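Local coordinates for protein mevalonate 3-kinase (PDB 4RKS) that catalyses the ATP-dependent phosphorylation of mevalonate to mevalonate 3-phosphate, a step of the alternative mevalonate pathway to isoprenoids in extreme acidophiles, at residues Arg23-Pro31 / Gly63-Ala73; Ile184-Ile195 / Ala238-Phe247. All coordinates share one frame; numbering follows the deposited sequence.

Contact 1 (Arg23-Pro31 / Gly63-Ala73)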
# COMPACT_ATOMS: atom_id res chain seq x y z
N ARG A 23 -15.36 -1.59 25.55
CA ARG A 23 -16.43 -1.37 24.57
C ARG A 23 -15.91 -1.15 23.15
O ARG A 23 -16.60 -1.47 22.19
CB ARG A 23 -17.28 -0.17 24.99
CG ARG A 23 -18.03 -0.42 26.29
CD ARG A 23 -18.39 0.88 26.98
NE ARG A 23 -19.18 0.63 28.19
CZ ARG A 23 -20.50 0.68 28.24
NH1 ARG A 23 -21.20 0.99 27.16
NH2 ARG A 23 -21.13 0.43 29.38
N SER A 24 -14.70 -0.62 23.01
CA SER A 24 -14.16 -0.31 21.70
C SER A 24 -12.64 -0.17 21.69
O SER A 24 -12.01 0.01 22.73
CB SER A 24 -14.76 0.99 21.18
OG SER A 24 -14.16 2.10 21.83
N ILE A 25 -12.06 -0.23 20.50
CA ILE A 25 -10.64 0.06 20.35
C ILE A 25 -10.42 0.78 19.03
O ILE A 25 -11.08 0.48 18.03
CB ILE A 25 -9.75 -1.21 20.42
CG1 ILE A 25 -8.27 -0.83 20.45
CG2 ILE A 25 -10.04 -2.17 19.26
CD1 ILE A 25 -7.33 -1.99 20.77
N GLY A 26 -9.52 1.75 19.02
CA GLY A 26 -9.18 2.47 17.82
C GLY A 26 -7.78 2.15 17.32
O GLY A 26 -6.92 1.72 18.09
N SER A 27 -7.56 2.36 16.03
CA SER A 27 -6.23 2.12 15.45
C SER A 27 -6.01 3.04 14.26
O SER A 27 -6.94 3.69 13.81
CB SER A 27 -6.08 0.66 15.04
OG SER A 27 -7.10 0.28 14.13
N THR A 28 -4.78 3.06 13.75
CA THR A 28 -4.38 3.95 12.64
C THR A 28 -3.35 3.23 11.76
O THR A 28 -2.44 2.61 12.27
CB THR A 28 -3.77 5.28 13.19
OG1 THR A 28 -4.75 5.99 13.96
CG2 THR A 28 -3.25 6.20 12.04
N ALA A 29 -3.48 3.30 10.44
CA ALA A 29 -2.39 2.85 9.55
C ALA A 29 -2.20 3.85 8.41
O ALA A 29 -3.04 4.75 8.21
CB ALA A 29 -2.66 1.45 9.02
N TYR A 30 -1.12 3.67 7.65
CA TYR A 30 -0.73 4.59 6.57
C TYR A 30 -0.79 3.90 5.22
O TYR A 30 -0.50 2.71 5.13
CB TYR A 30 0.68 5.15 6.86
CG TYR A 30 0.69 5.82 8.20
CD1 TYR A 30 0.08 7.06 8.37
CD2 TYR A 30 1.22 5.18 9.31
CE1 TYR A 30 0.03 7.66 9.60
CE2 TYR A 30 1.17 5.78 10.57
CZ TYR A 30 0.57 7.02 10.69
OH TYR A 30 0.50 7.63 11.91
N PRO A 31 -1.15 4.66 4.17
CA PRO A 31 -1.23 4.10 2.81
C PRO A 31 0.14 3.71 2.26
O PRO A 31 1.19 3.98 2.86
CB PRO A 31 -1.85 5.25 2.00
CG PRO A 31 -1.38 6.49 2.72
CD PRO A 31 -1.40 6.11 4.18
N GLY A 63 2.03 13.43 9.27
CA GLY A 63 1.38 12.15 9.54
C GLY A 63 -0.13 12.20 9.35
O GLY A 63 -0.85 11.32 9.81
N SER A 64 -0.61 13.24 8.66
CA SER A 64 -2.03 13.46 8.49
C SER A 64 -2.70 12.59 7.41
O SER A 64 -3.91 12.42 7.44
CB SER A 64 -2.31 14.94 8.18
OG SER A 64 -2.35 15.20 6.78
N ILE A 65 -1.92 12.09 6.45
CA ILE A 65 -2.46 11.14 5.48
C ILE A 65 -2.49 9.76 6.13
O ILE A 65 -1.44 9.18 6.46
CB ILE A 65 -1.63 11.10 4.17
CG1 ILE A 65 -1.54 12.51 3.54
CG2 ILE A 65 -2.26 10.15 3.17
CD1 ILE A 65 -0.87 12.49 2.20
N ARG A 66 -3.69 9.23 6.34
CA ARG A 66 -3.86 8.07 7.20
C ARG A 66 -5.26 7.48 7.12
O ARG A 66 -6.19 8.13 6.63
CB ARG A 66 -3.59 8.45 8.65
CG ARG A 66 -4.69 9.33 9.23
CD ARG A 66 -4.15 10.13 10.40
NE ARG A 66 -5.20 10.77 11.18
CZ ARG A 66 -5.76 11.94 10.88
NH1 ARG A 66 -5.40 12.60 9.80
NH2 ARG A 66 -6.70 12.44 11.68
N SER A 67 -5.41 6.25 7.63
CA SER A 67 -6.72 5.65 7.87
C SER A 67 -6.93 5.38 9.37
O SER A 67 -6.11 4.73 10.02
CB SER A 67 -6.87 4.36 7.07
OG SER A 67 -8.20 3.88 7.16
N GLU A 68 -8.04 5.89 9.92
CA GLU A 68 -8.39 5.65 11.34
C GLU A 68 -9.60 4.71 11.48
O GLU A 68 -10.62 4.87 10.82
CB GLU A 68 -8.68 6.95 12.06
CG GLU A 68 -7.51 7.93 12.09
CD GLU A 68 -7.81 9.15 12.94
OE1 GLU A 68 -9.00 9.37 13.27
OE2 GLU A 68 -6.86 9.87 13.28
N THR A 69 -9.46 3.76 12.39
CA THR A 69 -10.40 2.66 12.54
C THR A 69 -10.94 2.60 13.95
O THR A 69 -10.21 2.86 14.90
CB THR A 69 -9.73 1.32 12.18
OG1 THR A 69 -9.64 1.22 10.77
CG2 THR A 69 -10.51 0.12 12.72
N ARG A 70 -12.21 2.24 14.08
CA ARG A 70 -12.83 1.98 15.37
C ARG A 70 -13.60 0.65 15.28
O ARG A 70 -14.50 0.48 14.44
CB ARG A 70 -13.75 3.15 15.77
CG ARG A 70 -14.66 2.94 16.97
CD ARG A 70 -13.93 3.02 18.30
NE ARG A 70 -13.01 4.15 18.37
CZ ARG A 70 -12.18 4.38 19.39
NH1 ARG A 70 -12.16 3.57 20.45
NH2 ARG A 70 -11.37 5.43 19.34
N ILE A 71 -13.22 -0.31 16.12
CA ILE A 71 -13.95 -1.58 16.22
C ILE A 71 -14.58 -1.65 17.59
O ILE A 71 -13.90 -1.44 18.60
CB ILE A 71 -13.04 -2.79 15.97
CG1 ILE A 71 -12.60 -2.80 14.51
CG2 ILE A 71 -13.76 -4.11 16.35
CD1 ILE A 71 -11.42 -3.70 14.22
N TYR A 72 -15.89 -1.89 17.63
CA TYR A 72 -16.61 -1.75 18.89
C TYR A 72 -17.71 -2.79 19.03
O TYR A 72 -18.30 -3.23 18.04
CB TYR A 72 -17.19 -0.33 19.02
CG TYR A 72 -18.09 0.08 17.86
CD1 TYR A 72 -17.54 0.51 16.65
CD2 TYR A 72 -19.47 0.04 17.97
CE1 TYR A 72 -18.36 0.89 15.59
CE2 TYR A 72 -20.29 0.42 16.91
CZ TYR A 72 -19.73 0.85 15.73
OH TYR A 72 -20.54 1.22 14.68
N ALA A 73 -17.98 -3.19 20.27
CA ALA A 73 -19.11 -4.08 20.57
C ALA A 73 -20.40 -3.45 20.05
O ALA A 73 -20.57 -2.23 20.15
CB ALA A 73 -19.22 -4.35 22.05
O HOH W 1 -19.27 -0.53 22.06
O HOH W 2 -9.16 3.22 21.74
O HOH W 3 -4.66 8.63 14.43
O HOH W 4 -0.64 10.11 12.19

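Contact 2 (Ile184-Ile195 / Ala238-Phe247)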
# COMPACT_ATOMS: atom_id res chain seq x y z
N ILE A 184 12.44 -4.62 5.71
CA ILE A 184 13.76 -4.56 5.09
C ILE A 184 14.56 -3.34 5.53
O ILE A 184 15.76 -3.43 5.78
CB ILE A 184 13.64 -4.58 3.54
CG1 ILE A 184 12.93 -5.86 3.08
CG2 ILE A 184 14.97 -4.50 2.90
CD1 ILE A 184 13.67 -7.14 3.44
N LEU A 185 13.88 -2.19 5.62
CA LEU A 185 14.46 -0.96 6.15
C LEU A 185 13.41 -0.17 6.95
O LEU A 185 12.22 -0.17 6.60
CB LEU A 185 15.02 -0.07 5.03
CG LEU A 185 16.32 -0.44 4.29
CD1 LEU A 185 16.53 0.53 3.12
CD2 LEU A 185 17.52 -0.43 5.25
N ASP A 186 13.86 0.47 8.02
CA ASP A 186 13.02 1.36 8.83
C ASP A 186 12.74 2.66 8.07
O ASP A 186 13.51 3.05 7.19
CB ASP A 186 13.72 1.69 10.16
CG ASP A 186 13.95 0.46 11.04
OD1 ASP A 186 13.16 -0.50 10.97
OD2 ASP A 186 14.92 0.48 11.84
N PRO A 187 11.65 3.36 8.43
CA PRO A 187 11.40 4.71 7.90
C PRO A 187 12.59 5.66 8.11
O PRO A 187 12.83 6.52 7.27
CB PRO A 187 10.16 5.18 8.68
CG PRO A 187 9.84 4.10 9.69
CD PRO A 187 10.54 2.86 9.27
N GLU A 188 13.34 5.47 9.19
CA GLU A 188 14.52 6.30 9.47
C GLU A 188 15.61 6.20 8.39
O GLU A 188 16.37 7.15 8.20
CB GLU A 188 15.12 5.92 10.83
CG GLU A 188 14.30 6.36 12.03
CD GLU A 188 13.01 5.57 12.21
OE1 GLU A 188 12.89 4.44 11.69
OE2 GLU A 188 12.09 6.09 12.89
N ALA A 189 15.67 5.08 7.68
CA ALA A 189 16.67 4.93 6.63
C ALA A 189 16.40 5.88 5.45
O ALA A 189 17.28 6.10 4.63
CB ALA A 189 16.72 3.51 6.15
N PHE A 190 15.18 6.41 5.37
CA PHE A 190 14.80 7.33 4.29
C PHE A 190 14.69 8.79 4.73
O PHE A 190 14.09 9.60 4.02
CB PHE A 190 13.46 6.93 3.67
CG PHE A 190 13.45 5.55 3.08
CD1 PHE A 190 13.21 4.44 3.88
CD2 PHE A 190 13.68 5.37 1.72
CE1 PHE A 190 13.20 3.17 3.34
CE2 PHE A 190 13.67 4.11 1.17
CZ PHE A 190 13.43 3.00 1.98
N SER A 191 15.28 9.13 5.87
CA SER A 191 15.10 10.47 6.42
C SER A 191 15.71 11.55 5.52
O SER A 191 15.30 12.72 5.57
CB SER A 191 15.70 10.55 7.83
OG SER A 191 17.07 10.20 7.80
N GLY A 192 16.67 11.17 4.69
CA GLY A 192 17.27 12.12 3.76
C GLY A 192 16.53 12.18 2.44
O GLY A 192 17.00 12.80 1.49
N TYR A 193 15.37 11.53 2.37
CA TYR A 193 14.65 11.45 1.10
C TYR A 193 13.21 11.87 1.26
O TYR A 193 12.63 11.75 2.34
CB TYR A 193 14.74 10.04 0.52
CG TYR A 193 16.15 9.70 0.11
CD1 TYR A 193 17.08 9.27 1.05
CD2 TYR A 193 16.57 9.86 -1.21
CE1 TYR A 193 18.39 8.99 0.69
CE2 TYR A 193 17.88 9.57 -1.58
CZ TYR A 193 18.78 9.14 -0.62
OH TYR A 193 20.08 8.85 -0.96
N SER A 194 12.64 12.38 0.18
CA SER A 194 11.22 12.70 0.16
C SER A 194 10.63 12.17 -1.13
O SER A 194 11.35 11.85 -2.06
CB SER A 194 10.97 14.22 0.26
OG SER A 194 11.68 14.78 1.36
N ILE A 195 9.31 12.10 -1.17
CA ILE A 195 8.62 11.76 -2.40
C ILE A 195 7.65 12.87 -2.76
O ILE A 195 6.77 13.23 -1.96
CB ILE A 195 7.88 10.41 -2.28
CG1 ILE A 195 8.90 9.27 -2.20
CG2 ILE A 195 6.95 10.19 -3.47
CD1 ILE A 195 8.30 7.90 -1.93
N ALA A 238 19.78 -2.87 0.63
CA ALA A 238 19.48 -2.49 2.01
C ALA A 238 20.69 -2.69 2.91
O ALA A 238 20.88 -1.94 3.86
CB ALA A 238 18.27 -3.29 2.53
N LYS A 239 21.51 -3.69 2.60
CA LYS A 239 22.72 -3.96 3.38
C LYS A 239 23.64 -2.75 3.51
O LYS A 239 24.37 -2.63 4.49
CB LYS A 239 23.51 -5.10 2.75
CG LYS A 239 22.87 -6.47 2.94
CD LYS A 239 23.70 -7.52 2.23
CE LYS A 239 23.06 -8.90 2.27
NZ LYS A 239 23.93 -9.88 1.56
N THR A 240 23.62 -1.85 2.54
CA THR A 240 24.45 -0.64 2.62
C THR A 240 23.63 0.64 2.55
O THR A 240 24.17 1.71 2.22
CB THR A 240 25.50 -0.61 1.50
OG1 THR A 240 24.84 -0.52 0.23
CG2 THR A 240 26.37 -1.87 1.52
N ASN A 241 22.34 0.54 2.85
CA ASN A 241 21.43 1.68 2.80
C ASN A 241 21.49 2.41 1.47
O ASN A 241 21.47 3.65 1.44
CB ASN A 241 21.72 2.66 3.94
CG ASN A 241 21.50 2.04 5.31
OD1 ASN A 241 20.45 1.47 5.57
ND2 ASN A 241 22.50 2.15 6.19
N ASP A 242 21.57 1.66 0.37
CA ASP A 242 21.65 2.27 -0.96
C ASP A 242 20.26 2.68 -1.41
O ASP A 242 19.64 2.00 -2.23
CB ASP A 242 22.28 1.32 -1.98
CG ASP A 242 22.58 2.00 -3.31
OD1 ASP A 242 22.23 3.20 -3.46
OD2 ASP A 242 23.16 1.34 -4.20
N ILE A 243 19.77 3.79 -0.86
CA ILE A 243 18.41 4.21 -1.13
C ILE A 243 18.22 4.59 -2.60
O ILE A 243 17.20 4.27 -3.19
CB ILE A 243 18.00 5.40 -0.24
CG1 ILE A 243 18.20 5.06 1.24
CG2 ILE A 243 16.56 5.76 -0.51
CD1 ILE A 243 17.39 3.87 1.71
N LYS A 244 19.21 5.26 -3.20
CA LYS A 244 19.13 5.59 -4.61
C LYS A 244 19.01 4.35 -5.50
O LYS A 244 18.25 4.34 -6.46
CB LYS A 244 20.33 6.43 -5.05
CG LYS A 244 20.24 7.89 -4.60
CD LYS A 244 21.36 8.72 -5.23
CE LYS A 244 21.25 10.18 -4.86
NZ LYS A 244 21.50 10.39 -3.42
N GLY A 245 19.73 3.29 -5.15
CA GLY A 245 19.67 2.06 -5.93
C GLY A 245 18.28 1.45 -5.87
O GLY A 245 17.74 0.98 -6.87
N ILE A 246 17.69 1.47 -4.69
CA ILE A 246 16.36 0.92 -4.50
C ILE A 246 15.36 1.68 -5.36
O ILE A 246 14.54 1.06 -6.05
CB ILE A 246 15.97 0.94 -3.00
CG1 ILE A 246 16.76 -0.14 -2.25
CG2 ILE A 246 14.49 0.68 -2.80
CD1 ILE A 246 16.78 0.05 -0.71
N PHE A 247 15.44 3.01 -5.38
CA PHE A 247 14.45 3.79 -6.12
C PHE A 247 14.71 3.75 -7.63
O PHE A 247 13.77 3.65 -8.41
CB PHE A 247 14.39 5.23 -5.64
CG PHE A 247 13.57 5.42 -4.38
CD1 PHE A 247 12.22 5.11 -4.37
CD2 PHE A 247 14.15 5.93 -3.22
CE1 PHE A 247 11.46 5.30 -3.23
CE2 PHE A 247 13.38 6.11 -2.06
CZ PHE A 247 12.04 5.80 -2.08

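Contact 1 (Arg23-Pro31 / Gly63-Ala73)
From Ser-24/Tyr-72 to Ala-29/Ser-67 the strands run antiparallel in the N-terminal sheet of this GHMP kinase, their axes 4.6 Å apart, with paired N-H···O bonds at Ile-25/Ile-71, Ser-27/Thr-69 and Ala-29/Ser-67. On the face of these three pairs Ile-25, Ile-71, Ser-27 and Ser-67 pack against helix 128-141; there Ser-27 OG lies 3.4 Å from Thr-69 CB and is hydrogen-bonded to Ser-133 O, and Thr-69 OG1 to Ser-133 OG. Ser-67 OG is tied to Asn-119, an ATP-binding residue. On the opposite face, with Ser-24 and Thr-28, the bent chain of Arg-70 (chi2 75°, chi3 45°) folds its guanidinium back over the backbone of Gly-26, whose N lies under one face. Its NH1 donates to Ser-24 OG at 2.8 Å, a bent bond tilted from the guanidinium plane. Replacing Arg-70 by an alanine would probably leave Ser-24 OG without this donor and the Gly-26 backbone without its cover. Farther along, Arg-66 holds Glu-68 side-on, NE and NH2 both meeting OE2 from above the carboxylate plane, while a water joins that oxygen to Thr-28 OG1. Tyr-30 turns a ring edge to the loop leading into strand 66-73, its CD1 3.2 Å from Ile-65 O.

Contact 2 (Ile184-Ile195 / Ala238-Phe247)
The N-terminal end of helix 243-262 packs against the connection between strands 179-185 and 193-199, with the turn that leaves helix 220-238 beside it. That turn is a Schellman motif with Asn-241, at positive phi, as its C' residue; Asp-242 then N-caps the next helix, its OD1 accepting from Gly-245 N at 3.0 Å.

Ile-243 is the first helical residue and fills the middle of the contact. Its CG2, anti to the backbone N, stands almost exactly over the centre of the Tyr-193 ring, 3.8 Å from the centroid and 7° off the normal, a CH-pi contact. The other branch carries CD1 over one face of Phe-190, displaced toward the rim, so that one isoleucine serves two rings. CD1 also meets Leu-185 CD1 at 3.7 Å and lies near Ala-189 O.

Leu-185 spreads its two methyls: CD1 reaches Ile-246 CD1 tip to tip, while CD2 packs against Asn-241 OD1. Ala-238 CB touches Ile-184 CG2 at 3.5 Å and also packs on Leu-185 CG. Deeper in, Phe-190 and Phe-247 meet through their CE2 atoms, 3.8 Å apart, with ring planes inclined at 70°. Ile-195 CD1 approaches Phe-247 CZ more loosely.

On the Tyr-193 side Lys-244 crosses the ring at about a right angle. A turn at its last torsion (chi4 67°) brings NZ to the ring's edge, where it donates to Tyr-193 OH at 3.2 Å; the ammonium also forms a salt bridge with Glu-304.

Leu-169 of strand 169-174 backs Leu-185, Phe-190 and Ile-246, and Ile-234 and Tyr-237 of helix 220-238 pack on Ile-246. Ala-302 of strand 298-304 touches Phe-247, and Ile-327 of strand 321-327 touches Phe-190, so the start of helix 243-262 packs between helix 220-238 and these strands.

Overall arrangement
The two contacts lie in series along the chain, their centres about 27 Å apart and their nearest atoms about 9 Å apart, so they do not touch. Both are partly buried and both reach the strand network of the kinase, but by different means. Contact 1 joins two neighbouring strands by a regular backbone ladder, with charged groups on one face and, on the other, isoleucines and small hydroxyl side chains against helix 128-141. Contact 2 sets a helix start against a strand connection, and side chains do the work: aliphatic and aromatic packing within, a single cross-segment hydrogen bond at the margin. Mevalonate lies about 11 Å from the side chain of Pro-31 and about 12 Å from that of Ile-195.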